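Local coordinates for putative oxidoreductase (PDB 3EOF) that binds flavin mononucleotide and, as a member of the nitroreductase family, probably catalyses flavin-dependent oxidation and reduction, at the interface of chains A and B. Sequence-based numbering; all coordinates share one arbitrary frame. Chains: chain A/B, Putative oxidoreductase.

The interface of chains A and B. Residues chain A 199, 215, 217-218; chain B 87-88, 91, 93.
B:Arg91 turns its side chain at chi2 (-62°), and that bend carries its guanidinium toward A:Glu199, which reaches the other way with CA, CB, CG and CD in an extended run (chi2 -176°). The two side chains arrive from opposite directions and meet as a side-on salt bridge in this patch of the two-fold interface between chains A and B. NE of B:Arg91 donates a hydrogen bond to the syn lone pair of carboxylate oxygen OE2 of A:Glu199 at 2.8 Å, while NH2 bonds to the other carboxylate oxygen, OE1, at 2.9 Å. The pairing is twisted, with the carboxylate and guanidinium planes 40° apart. Arginine suits the place because two N-H groups on one flat cation can hold both oxygens, which should restrict rotation of the carboxylate.

OE2 also accepts from the phenol OH of B:Tyr87, a short bond of 2.5 Å that arrives on the anti side, out of the carboxylate plane. Two donors thus grip this oxygen, and together they would probably stabilise its negative charge. Tyrosine serves twice here, as its ring also supplies a flat apolar surface. A:Pro217, in the first turn of helix 216-224, lays CG over the centre of that ring, 3.4 Å from the centroid, in a CH-pi contact. The rigid, compact pyrrolidine fills the corner formed by the aromatic face and the aliphatic CB and CG of B:Arg91, while its CB packs against the small methyl of B:Ala93 and the backbone of B:Cys88.

Just ahead of this helix, A:Thr215 offers a short hydroxyl beside the partner's main chain. The amide oxygen OE1 of A:Gln218 accepts from the backbone N of A:Thr215, a cap-like bond that helps to hold the threonine in position. Its hydroxyl OG1 donates to the backbone O of B:Arg91 at 2.8 Å, in the carbonyl plane and on a lone pair.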
# COMPACT_ATOMS: atom_id res chain seq x y z
N GLU A 199 -8.31 4.77 -25.32
CA GLU A 199 -9.56 5.27 -25.90
C GLU A 199 -10.06 4.54 -27.14
O GLU A 199 -11.23 4.58 -27.46
CB GLU A 199 -9.44 6.77 -26.20
CG GLU A 199 -9.29 7.54 -24.95
CD GLU A 199 -9.27 9.02 -25.14
OE1 GLU A 199 -8.78 9.49 -26.20
OE2 GLU A 199 -9.77 9.71 -24.24
N THR A 215 -16.90 11.30 -23.42
CA THR A 215 -15.50 10.90 -23.24
C THR A 215 -15.33 9.95 -22.05
O THR A 215 -16.16 9.89 -21.13
CB THR A 215 -14.62 12.13 -23.03
OG1 THR A 215 -14.85 12.66 -21.74
CG2 THR A 215 -14.92 13.22 -24.05
N PRO A 217 -13.03 9.96 -19.45
CA PRO A 217 -12.96 10.61 -18.15
C PRO A 217 -14.29 11.06 -17.58
O PRO A 217 -14.44 11.10 -16.38
CB PRO A 217 -12.08 11.84 -18.43
CG PRO A 217 -11.22 11.40 -19.50
CD PRO A 217 -12.11 10.60 -20.40
N GLN A 218 -15.26 11.41 -18.42
CA GLN A 218 -16.57 11.81 -17.91
C GLN A 218 -17.24 10.66 -17.17
O GLN A 218 -18.00 10.90 -16.24
CB GLN A 218 -17.47 12.29 -19.02
CG GLN A 218 -17.07 13.64 -19.58
CD GLN A 218 -17.72 13.95 -20.89
OE1 GLN A 218 -18.39 13.12 -21.49
NE2 GLN A 218 -17.54 15.17 -21.36
N TYR B 87 -5.91 14.62 -17.99
CA TYR B 87 -6.72 13.83 -18.95
C TYR B 87 -8.16 14.31 -18.96
O TYR B 87 -8.73 14.54 -20.02
CB TYR B 87 -6.63 12.36 -18.61
CG TYR B 87 -7.40 11.41 -19.50
CD1 TYR B 87 -7.47 11.61 -20.87
CD2 TYR B 87 -7.95 10.24 -18.98
CE1 TYR B 87 -8.13 10.72 -21.68
CE2 TYR B 87 -8.62 9.34 -19.80
CZ TYR B 87 -8.71 9.58 -21.14
OH TYR B 87 -9.39 8.70 -21.98
N CYS B 88 -8.73 14.48 -17.76
CA CYS B 88 -10.10 15.01 -17.63
C CYS B 88 -10.26 16.37 -18.29
O CYS B 88 -11.27 16.67 -18.94
CB CYS B 88 -10.52 15.12 -16.16
SG CYS B 88 -10.70 13.56 -15.28
N ARG B 91 -10.61 16.29 -21.85
CA ARG B 91 -11.76 15.56 -22.31
C ARG B 91 -13.09 16.10 -21.78
O ARG B 91 -14.05 15.35 -21.57
CB ARG B 91 -11.62 14.11 -21.89
CG ARG B 91 -10.50 13.35 -22.60
CD ARG B 91 -10.70 13.28 -24.10
NE ARG B 91 -9.64 12.50 -24.74
CZ ARG B 91 -8.48 12.99 -25.21
NH1 ARG B 91 -8.20 14.26 -25.13
NH2 ARG B 91 -7.60 12.15 -25.77
N ALA B 93 -14.21 16.97 -18.91
CA ALA B 93 -14.62 16.32 -17.67
C ALA B 93 -14.16 17.16 -16.47
O ALA B 93 -13.02 17.66 -16.42
CB ALA B 93 -14.06 14.90 -17.59